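Oligogalacturonate lyase (Yersinia enterocolitica subsp. enterocolitica, PDB 3PE7) cleaves pectin-derived oligogalacturonates by beta-elimination in the cytoplasm, probably at the manganese site of its seven-bladed beta-propeller. Local coordinates at residues A[21-27]-A[376-381]; A[121-127]-A[143-149]; A[228-232]-A[273-277]. The contacts are given in a common frame with arbitrary orientation. Residues are numbered along the deposited sequence.

Interaction 1 of 3, residues A[21-27]-A[376-381]; sequences AQVTRLT and ALYLAT
Strands 22-25 and 376-381 run antiparallel, their axes 4.7 Å apart at closest approach and 159° between directions. On the second strand, Ala376 sets its CB 4.2 Å from Arg25 CG. Leu377 N donates to Thr27 OG1 (3.0 Å; Thr27 chi1 p), so a side chain prolongs the ladder, and Leu377 O accepts from Leu26 N at 2.8 Å. Tyr378, a non-hydrogen-bonded partner of Arg25, is an m rotamer whose CE2 lies 3.5 Å from Arg25 CG; Arg25 pairs with Asp12 by a salt bridge. Leu379 and Thr24 form the hydrogen-bonded pair, N to O 2.9 Å both ways, while Leu379 CD1 packs 3.9 Å from Leu26 CD1. Ala380 faces Val23 without hydrogen bonds (CA to CA 4.4 Å). Thr381 N closes the ladder on Gln22 O (2.8 Å), and a water joins Leu379 O and Thr381 OG1, each at 2.7 Å. N-terminal strands 12-15 and 22-25 thus complete the blade of 376-381, 364-369 and 357-358, the "velcro" ring closure of beta-propellers.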
loop_
_atom_site.group_PDB
_atom_site.type_symbol
_atom_site.label_atom_id
_atom_site.label_comp_id
_atom_site.label_asym_id
_atom_site.label_seq_id
_atom_site.Cartn_x
_atom_site.Cartn_y
_atom_site.Cartn_z
ATOM N N ALA A 21 14.767 14.779 -14.612
ATOM C CA ALA A 21 15.238 13.641 -13.803
ATOM C C ALA A 21 15.382 12.370 -14.639
ATOM O O ALA A 21 14.609 12.144 -15.567
ATOM C CB ALA A 21 14.269 13.379 -12.646
ATOM N N GLN A 22 16.351 11.528 -14.300
ATOM C CA GLN A 22 16.480 10.241 -14.972
ATOM C C GLN A 22 15.329 9.321 -14.534
ATOM O O GLN A 22 15.071 9.148 -13.325
ATOM C CB GLN A 22 17.828 9.599 -14.644
ATOM C CG GLN A 22 18.020 8.237 -15.294
ATOM C CD GLN A 22 19.480 7.812 -15.384
ATOM O OE1 GLN A 22 20.317 8.515 -15.970
ATOM N NE2 GLN A 22 19.786 6.657 -14.825
ATOM N N VAL A 23 14.663 8.726 -15.521
ATOM C CA VAL A 23 13.560 7.798 -15.274
ATOM C C VAL A 23 13.820 6.539 -16.083
ATOM O O VAL A 23 14.221 6.610 -17.246
ATOM C CB VAL A 23 12.183 8.403 -15.660
ATOM C CG1 VAL A 23 11.030 7.440 -15.332
ATOM C CG2 VAL A 23 11.951 9.713 -14.938
ATOM N N THR A 24 13.618 5.386 -15.460
ATOM C CA THR A 24 13.769 4.114 -16.169
ATOM C C THR A 24 12.457 3.353 -16.081
ATOM O O THR A 24 11.944 3.138 -14.980
ATOM C CB THR A 24 14.939 3.283 -15.591
ATOM O OG1 THR A 24 16.151 4.037 -15.757
ATOM C CG2 THR A 24 15.077 1.960 -16.342
ATOM N N ARG A 25 11.910 2.982 -17.238
ATOM C CA ARG A 25 10.742 2.099 -17.305
ATOM C C ARG A 25 11.220 0.651 -17.301
ATOM O O ARG A 25 12.090 0.272 -18.099
ATOM C CB ARG A 25 9.969 2.358 -18.587
ATOM C CG ARG A 25 8.645 1.605 -18.667
ATOM C CD ARG A 25 7.908 1.990 -19.913
ATOM N NE ARG A 25 8.606 1.500 -21.108
ATOM C CZ ARG A 25 8.435 2.002 -22.325
ATOM N NH1 ARG A 25 7.602 3.013 -22.523
ATOM N NH2 ARG A 25 9.113 1.480 -23.355
ATOM N N LEU A 26 10.632 -0.148 -16.416
ATOM C CA LEU A 26 11.133 -1.503 -16.162
ATOM C C LEU A 26 10.370 -2.589 -16.910
ATOM O O LEU A 26 10.878 -3.696 -17.081
ATOM C CB LEU A 26 11.077 -1.807 -14.665
ATOM C CG LEU A 26 11.807 -0.867 -13.700
ATOM C CD1 LEU A 26 11.546 -1.316 -12.273
ATOM C CD2 LEU A 26 13.303 -0.838 -13.973
ATOM N N THR A 27 9.144 -2.282 -17.325
ATOM C CA THR A 27 8.247 -3.287 -17.912
ATOM C C THR A 27 7.673 -2.768 -19.235
ATOM O O THR A 27 7.593 -1.536 -19.441
ATOM C CB THR A 27 7.082 -3.648 -16.934
ATOM O OG1 THR A 27 6.332 -2.468 -16.638
ATOM C CG2 THR A 27 7.621 -4.239 -15.630
ATOM N N ALA A 376 2.652 0.275 -16.274
ATOM C CA ALA A 376 4.042 -0.185 -16.270
ATOM C C ALA A 376 4.723 0.337 -15.005
ATOM O O ALA A 376 4.203 1.240 -14.335
ATOM C CB ALA A 376 4.794 0.313 -17.555
ATOM N N LEU A 377 5.878 -0.231 -14.691
ATOM C CA LEU A 377 6.676 0.187 -13.541
ATOM C C LEU A 377 7.797 1.131 -13.962
ATOM O O LEU A 377 8.448 0.938 -14.992
ATOM C CB LEU A 377 7.269 -1.033 -12.811
ATOM C CG LEU A 377 6.284 -1.748 -11.859
ATOM C CD1 LEU A 377 5.361 -2.678 -12.637
ATOM C CD2 LEU A 377 7.033 -2.492 -10.775
ATOM N N TYR A 378 8.012 2.153 -13.138
ATOM C CA TYR A 378 9.028 3.191 -13.374
ATOM C C TYR A 378 9.826 3.456 -12.115
ATOM O O TYR A 378 9.292 3.403 -10.995
ATOM C CB TYR A 378 8.373 4.521 -13.781
ATOM C CG TYR A 378 7.559 4.415 -15.029
ATOM C CD1 TYR A 378 6.255 3.894 -14.988
ATOM C CD2 TYR A 378 8.093 4.791 -16.266
ATOM C CE1 TYR A 378 5.495 3.758 -16.153
ATOM C CE2 TYR A 378 7.340 4.655 -17.446
ATOM C CZ TYR A 378 6.036 4.143 -17.357
ATOM O OH TYR A 378 5.292 4.009 -18.490
ATOM N N LEU A 379 11.107 3.754 -12.311
ATOM C CA LEU A 379 11.986 4.267 -11.259
ATOM C C LEU A 379 12.463 5.670 -11.645
ATOM O O LEU A 379 13.119 5.842 -12.677
ATOM C CB LEU A 379 13.190 3.334 -11.051
ATOM C CG LEU A 379 12.925 2.003 -10.342
ATOM C CD1 LEU A 379 14.112 1.043 -10.494
ATOM C CD2 LEU A 379 12.603 2.275 -8.850
ATOM N N ALA A 380 12.138 6.654 -10.806
ATOM C CA ALA A 380 12.638 8.032 -11.006
ATOM C C ALA A 380 13.774 8.339 -10.034
ATOM O O ALA A 380 13.650 8.087 -8.841
ATOM C CB ALA A 380 11.499 9.032 -10.844
ATOM N N THR A 381 14.879 8.889 -10.552
ATOM C CA THR A 381 16.047 9.226 -9.732
ATOM C C THR A 381 15.863 10.569 -9.089
ATOM O O THR A 381 15.550 11.554 -9.762
ATOM C CB THR A 381 17.347 9.202 -10.585
ATOM O OG1 THR A 381 17.512 7.889 -11.112
ATOM C CG2 THR A 381 18.579 9.524 -9.702
HETATM O O HOH W 1 15.797 6.103 -12.253
HETATM O O HOH W 2 17.670 12.415 -11.910
#

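Interaction 2 of 3, residues A[121-127]-A[143-149]; sequences PAEWVGY and EIRREDW
Strands 124-127 and 143-145 are antiparallel, with 144° between their short axes and 4.4 Å at closest approach; their hairpin, 124-132/138-145, forms half of a four-stranded propeller blade. Val125 and Ile144 are the hydrogen-bonded pair, with Val125 N to Ile144 O and Ile144 N to Val125 O both 2.8 Å; Trp124-Arg145 and Gly126-Glu143 are non-hydrogen-bonded pairs. A type I turn, Pro121 to Trp124, leads into the first strand, while 146-148 take helical phi/psi after the second. There Arg146 N reaches Glu123 O at 2.9 Å. The Arg146 side chain, extended in chi1 and chi2 (both t), brings NE and NH2 to Ala122 O at 3.0 and 3.1 Å. Arg145 packs on the Trp124 indole (chi1 m), its CB 4.3 Å from the six-membered ring centroid in a CH-pi contact; the cation-pi partner of Trp124 is Arg169. Val125 CG1 sits 3.8 Å from the centroid of the Trp149 five-membered ring, again over the face. The Glu143 carboxylate makes a salt bridge to Arg169 and a hydrogen bond to Tyr118. Arg146 thus extends the main-chain ladder past the strand, through its N and guanidinium on turn carbonyls, while aliphatic groups cover indole faces.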
loop_
_atom_site.group_PDB
_atom_site.type_symbol
_atom_site.label_atom_id
_atom_site.label_comp_id
_atom_site.label_asym_id
_atom_site.label_seq_id
_atom_site.Cartn_x
_atom_site.Cartn_y
_atom_site.Cartn_z
ATOM N N PRO A 121 -12.755 -18.405 6.956
ATOM C CA PRO A 121 -13.809 -19.439 7.017
ATOM C C PRO A 121 -15.069 -19.062 6.224
ATOM O O PRO A 121 -15.259 -17.894 5.882
ATOM C CB PRO A 121 -14.073 -19.615 8.525
ATOM C CG PRO A 121 -13.512 -18.407 9.191
ATOM C CD PRO A 121 -12.480 -17.790 8.271
ATOM N N ALA A 122 -15.901 -20.070 5.941
ATOM C CA ALA A 122 -17.072 -19.978 5.046
ATOM C C ALA A 122 -18.028 -18.810 5.248
ATOM O O ALA A 122 -18.528 -18.243 4.269
ATOM C CB ALA A 122 -17.886 -21.296 5.119
ATOM N N GLU A 123 -18.300 -18.486 6.508
ATOM C CA GLU A 123 -19.332 -17.507 6.863
ATOM C C GLU A 123 -18.834 -16.067 6.813
ATOM O O GLU A 123 -19.559 -15.146 7.181
ATOM C CB GLU A 123 -19.843 -17.788 8.279
ATOM C CG GLU A 123 -20.761 -19.006 8.408
ATOM C CD GLU A 123 -21.482 -19.048 9.760
ATOM O OE1 GLU A 123 -21.338 -20.059 10.484
ATOM O OE2 GLU A 123 -22.200 -18.070 10.095
ATOM N N TRP A 124 -17.592 -15.898 6.368
ATOM C CA TRP A 124 -16.911 -14.607 6.363
ATOM C C TRP A 124 -16.224 -14.370 5.018
ATOM O O TRP A 124 -15.972 -15.312 4.261
ATOM C CB TRP A 124 -15.886 -14.547 7.506
ATOM C CG TRP A 124 -16.522 -14.691 8.872
ATOM C CD1 TRP A 124 -16.832 -15.854 9.506
ATOM C CD2 TRP A 124 -16.928 -13.633 9.740
ATOM N NE1 TRP A 124 -17.413 -15.593 10.721
ATOM C CE2 TRP A 124 -17.492 -14.233 10.890
ATOM C CE3 TRP A 124 -16.869 -12.238 9.664
ATOM C CZ2 TRP A 124 -17.978 -13.488 11.962
ATOM C CZ3 TRP A 124 -17.373 -11.483 10.722
ATOM C CH2 TRP A 124 -17.929 -12.115 11.862
ATOM N N VAL A 125 -15.946 -13.098 4.736
ATOM C CA VAL A 125 -15.240 -12.674 3.527
ATOM C C VAL A 125 -14.070 -11.769 3.948
ATOM O O VAL A 125 -14.263 -10.798 4.688
ATOM C CB VAL A 125 -16.168 -11.898 2.555
ATOM C CG1 VAL A 125 -15.439 -11.574 1.253
ATOM C CG2 VAL A 125 -17.448 -12.682 2.270
ATOM N N GLY A 126 -12.873 -12.094 3.466
ATOM C CA GLY A 126 -11.709 -11.236 3.702
ATOM C C GLY A 126 -11.925 -9.875 3.051
ATOM O O GLY A 126 -12.403 -9.785 1.916
ATOM N N TYR A 127 -11.592 -8.817 3.784
ATOM C CA TYR A 127 -11.672 -7.452 3.282
ATOM C C TYR A 127 -10.328 -6.742 3.403
ATOM O O TYR A 127 -9.724 -6.712 4.470
ATOM C CB TYR A 127 -12.758 -6.636 3.989
ATOM C CG TYR A 127 -12.709 -5.175 3.598
ATOM C CD1 TYR A 127 -12.109 -4.221 4.431
ATOM C CD2 TYR A 127 -13.206 -4.750 2.359
ATOM C CE1 TYR A 127 -12.033 -2.870 4.055
ATOM C CE2 TYR A 127 -13.128 -3.408 1.976
ATOM C CZ TYR A 127 -12.546 -2.479 2.832
ATOM O OH TYR A 127 -12.457 -1.170 2.454
ATOM N N GLU A 143 -12.161 -9.371 8.429
ATOM C CA GLU A 143 -13.154 -10.269 7.834
ATOM C C GLU A 143 -14.541 -9.699 8.064
ATOM O O GLU A 143 -14.839 -9.161 9.138
ATOM C CB GLU A 143 -13.049 -11.672 8.440
ATOM C CG GLU A 143 -11.733 -12.380 8.090
ATOM C CD GLU A 143 -11.557 -13.700 8.802
ATOM O OE1 GLU A 143 -12.469 -14.110 9.569
ATOM O OE2 GLU A 143 -10.507 -14.332 8.565
ATOM N N ILE A 144 -15.389 -9.793 7.044
ATOM C CA ILE A 144 -16.744 -9.239 7.112
ATOM C C ILE A 144 -17.725 -10.399 6.992
ATOM O O ILE A 144 -17.498 -11.319 6.207
ATOM C CB ILE A 144 -16.990 -8.208 5.977
ATOM C CG1 ILE A 144 -15.943 -7.077 6.070
ATOM C CG2 ILE A 144 -18.450 -7.687 6.010
ATOM C CD1 ILE A 144 -16.157 -5.865 5.122
ATOM N N ARG A 145 -18.785 -10.381 7.793
ATOM C CA ARG A 145 -19.740 -11.479 7.750
ATOM C C ARG A 145 -20.313 -11.563 6.338
ATOM O O ARG A 145 -20.665 -10.541 5.757
ATOM C CB ARG A 145 -20.852 -11.282 8.788
ATOM C CG ARG A 145 -21.625 -12.557 9.044
ATOM C CD ARG A 145 -22.776 -12.360 10.025
ATOM N NE ARG A 145 -22.324 -11.983 11.364
ATOM C CZ ARG A 145 -21.749 -12.812 12.239
ATOM N NH1 ARG A 145 -21.538 -14.089 11.940
ATOM N NH2 ARG A 145 -21.391 -12.359 13.437
ATOM N N ARG A 146 -20.381 -12.774 5.792
ATOM C CA ARG A 146 -20.841 -12.963 4.404
ATOM C C ARG A 146 -22.205 -12.311 4.150
ATOM O O ARG A 146 -22.422 -11.694 3.104
ATOM C CB ARG A 146 -20.903 -14.449 4.032
ATOM C CG ARG A 146 -21.372 -14.682 2.585
ATOM C CD ARG A 146 -21.377 -16.144 2.206
ATOM N NE ARG A 146 -20.032 -16.706 2.234
ATOM C CZ ARG A 146 -19.098 -16.498 1.309
ATOM N NH1 ARG A 146 -19.337 -15.721 0.261
ATOM N NH2 ARG A 146 -17.909 -17.066 1.451
ATOM N N GLU A 147 -23.125 -12.483 5.102
ATOM C CA GLU A 147 -24.463 -11.885 5.046
ATOM C C GLU A 147 -24.431 -10.386 4.819
ATOM O O GLU A 147 -25.349 -9.816 4.204
ATOM C CB GLU A 147 -25.196 -12.127 6.366
ATOM C CG GLU A 147 -26.386 -13.035 6.315
ATOM C CD GLU A 147 -27.320 -12.740 7.483
ATOM O OE1 GLU A 147 -28.556 -12.614 7.262
ATOM O OE2 GLU A 147 -26.802 -12.595 8.618
ATOM N N ASP A 148 -23.384 -9.750 5.343
ATOM C CA ASP A 148 -23.234 -8.299 5.296
ATOM C C ASP A 148 -22.340 -7.840 4.147
ATOM O O ASP A 148 -22.273 -6.644 3.864
ATOM C CB ASP A 148 -22.629 -7.792 6.605
ATOM C CG ASP A 148 -23.572 -7.928 7.774
ATOM O OD1 ASP A 148 -24.785 -8.166 7.543
ATOM O OD2 ASP A 148 -23.109 -7.775 8.930
ATOM N N TRP A 149 -21.655 -8.775 3.499
ATOM C CA TRP A 149 -20.722 -8.420 2.437
ATOM C C TRP A 149 -21.410 -8.278 1.091
ATOM O O TRP A 149 -22.305 -9.061 0.763
ATOM C CB TRP A 149 -19.598 -9.454 2.319
ATOM C CG TRP A 149 -18.673 -9.170 1.160
ATOM C CD1 TRP A 149 -18.520 -9.919 0.015
ATOM C CD2 TRP A 149 -17.809 -8.038 1.014
ATOM N NE1 TRP A 149 -17.596 -9.328 -0.812
ATOM C CE2 TRP A 149 -17.138 -8.178 -0.225
ATOM C CE3 TRP A 149 -17.537 -6.912 1.809
ATOM C CZ2 TRP A 149 -16.217 -7.231 -0.695
ATOM C CZ3 TRP A 149 -16.607 -5.974 1.346
ATOM C CH2 TRP A 149 -15.964 -6.140 0.103
#

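Interaction 3 of 3, residues A[228-232]-A[273-277]; sequences MRKVK and TLENR
This is a sparse surface contact between neighbouring blades of the seven-bladed beta-propeller: segment 228-232 carries the edge strand 229-230 of one four-stranded sheet, and 273-277 leads into the edge strand 276-285 of the next. No beta ladder forms; the closest CA pairs are Val231-Leu274 at 6.2 Å and Lys232-Asn276 at 7.2 Å, and just 247 Å² is buried. Leu274, with positive phi (57/18) and chi1 m, directs its CB toward the facing segment, placing CD1 4.1 Å from Arg229 CG and 3.9 Å from Lys230 O. Val231 (-66/-39) turns the chain after the strand, and the following Lys232 packs its CB beside the Asn276 side chain while its ammonium pairs with Glu238 in a salt bridge. Leu274 follows the calcium ligands Asp270 and Glu272, its side chain about 9 Å from the ion, so this seam runs close to a metal site. A single water bridges the backbones, donating to Val231 O and Leu274 O, each 2.9 Å away.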
loop_
_atom_site.group_PDB
_atom_site.type_symbol
_atom_site.label_atom_id
_atom_site.label_comp_id
_atom_site.label_asym_id
_atom_site.label_seq_id
_atom_site.Cartn_x
_atom_site.Cartn_y
_atom_site.Cartn_z
ATOM N N MET A 228 -8.926 0.402 23.261
ATOM C CA MET A 228 -9.278 0.985 21.977
ATOM C C MET A 228 -9.430 2.495 22.133
ATOM O O MET A 228 -10.193 2.968 22.978
ATOM C CB MET A 228 -10.553 0.335 21.424
ATOM C CG MET A 228 -10.943 0.837 20.042
ATOM S SD MET A 228 -12.441 0.060 19.404
ATOM C CE MET A 228 -13.661 0.651 20.577
ATOM N N ARG A 229 -8.693 3.257 21.329
ATOM C CA ARG A 229 -8.710 4.710 21.437
ATOM C C ARG A 229 -8.513 5.369 20.080
ATOM O O ARG A 229 -7.827 4.841 19.231
ATOM C CB ARG A 229 -7.658 5.208 22.442
ATOM C CG ARG A 229 -6.182 5.102 22.009
ATOM C CD ARG A 229 -5.612 3.741 22.336
ATOM N NE ARG A 229 -4.148 3.677 22.302
ATOM C CZ ARG A 229 -3.457 2.543 22.221
ATOM N NH1 ARG A 229 -2.129 2.572 22.197
ATOM N NH2 ARG A 229 -4.089 1.373 22.152
ATOM N N LYS A 230 -9.113 6.536 19.892
ATOM C CA LYS A 230 -8.869 7.282 18.668
ATOM C C LYS A 230 -7.517 7.981 18.701
ATOM O O LYS A 230 -7.040 8.424 19.758
ATOM C CB LYS A 230 -10.008 8.258 18.345
ATOM C CG LYS A 230 -10.378 9.252 19.392
ATOM C CD LYS A 230 -11.556 10.132 18.914
ATOM C CE LYS A 230 -12.804 9.337 18.603
ATOM N NZ LYS A 230 -13.982 10.254 18.452
ATOM N N VAL A 231 -6.898 8.067 17.530
ATOM C CA VAL A 231 -5.625 8.774 17.366
ATOM C C VAL A 231 -5.821 10.270 17.622
ATOM O O VAL A 231 -4.985 10.927 18.259
ATOM C CB VAL A 231 -5.044 8.488 15.953
ATOM C CG1 VAL A 231 -3.879 9.441 15.616
ATOM C CG2 VAL A 231 -4.615 7.029 15.851
ATOM N N LYS A 232 -6.943 10.807 17.153
ATOM C CA LYS A 232 -7.291 12.194 17.442
ATOM C C LYS A 232 -8.798 12.388 17.399
ATOM O O LYS A 232 -9.517 11.576 16.810
ATOM C CB LYS A 232 -6.605 13.155 16.463
ATOM C CG LYS A 232 -7.309 13.304 15.115
ATOM C CD LYS A 232 -6.516 14.164 14.159
ATOM C CE LYS A 232 -6.471 15.623 14.609
ATOM N NZ LYS A 232 -5.650 16.446 13.638
ATOM N N THR A 273 2.036 9.285 23.305
ATOM C CA THR A 273 1.606 10.560 23.794
ATOM C C THR A 273 0.241 10.992 23.189
ATOM O O THR A 273 -0.529 11.769 23.796
ATOM C CB THR A 273 2.762 11.489 23.371
ATOM O OG1 THR A 273 3.668 11.701 24.478
ATOM C CG2 THR A 273 2.327 12.716 22.767
ATOM N N LEU A 274 -0.032 10.485 21.987
ATOM C CA LEU A 274 -1.170 10.921 21.145
ATOM C C LEU A 274 -1.192 12.416 20.817
ATOM O O LEU A 274 -2.226 12.963 20.398
ATOM C CB LEU A 274 -2.518 10.430 21.703
ATOM C CG LEU A 274 -2.715 8.910 21.742
ATOM C CD1 LEU A 274 -4.106 8.594 22.264
ATOM C CD2 LEU A 274 -2.503 8.244 20.381
ATOM N N GLU A 275 -0.050 13.079 20.986
ATOM C CA GLU A 275 0.116 14.425 20.447
ATOM C C GLU A 275 0.123 14.365 18.940
ATOM O O GLU A 275 0.918 13.627 18.355
ATOM C CB GLU A 275 1.421 15.060 20.914
ATOM C CG GLU A 275 1.619 16.506 20.416
ATOM C CD GLU A 275 2.842 17.178 21.014
ATOM O OE1 GLU A 275 3.783 16.461 21.433
ATOM O OE2 GLU A 275 2.858 18.420 21.083
ATOM N N ASN A 276 -0.767 15.142 18.328
ATOM C CA ASN A 276 -0.804 15.296 16.881
ATOM C C ASN A 276 -0.193 16.637 16.492
ATOM O O ASN A 276 -0.573 17.686 17.045
ATOM C CB ASN A 276 -2.252 15.213 16.371
ATOM C CG ASN A 276 -2.853 13.825 16.513
ATOM O OD1 ASN A 276 -3.019 13.298 17.622
ATOM N ND2 ASN A 276 -3.199 13.230 15.391
ATOM N N ARG A 277 0.766 16.607 15.567
ATOM C CA ARG A 277 1.469 17.822 15.147
ATOM C C ARG A 277 1.421 18.017 13.636
ATOM O O ARG A 277 1.612 17.069 12.877
ATOM C CB ARG A 277 2.929 17.757 15.615
ATOM C CG ARG A 277 3.070 17.909 17.121
ATOM C CD ARG A 277 4.504 18.297 17.462
ATOM N NE ARG A 277 5.231 17.185 18.057
ATOM C CZ ARG A 277 5.837 17.251 19.242
ATOM N NH1 ARG A 277 5.811 18.381 19.949
ATOM N NH2 ARG A 277 6.472 16.192 19.721
HETATM O O HOH W 3 -5.130 12.848 20.422
#

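The three contacts are a ring closure, a hairpin within a blade and a seam between blades of one propeller. Interaction 1 pairs segments 349 residues apart, and interactions 2 and 3 both nest within the loop it closes, in series along the chain. Interaction 2 lies within a single blade and interaction 3 at the seam between two later ones. None touches another: centres of 1 and 2 are 39 Å apart, those of 1 and 3 38 Å, those of 2 and 3 30 Å. Their relation to the metals differs. The Tyr127 side chain of interaction 2 is about 12 Å from the manganese ion, and the Leu377 side chain of interaction 1 about 10 Å from that of its ligand His355, whereas interaction 3 neighbours a calcium site.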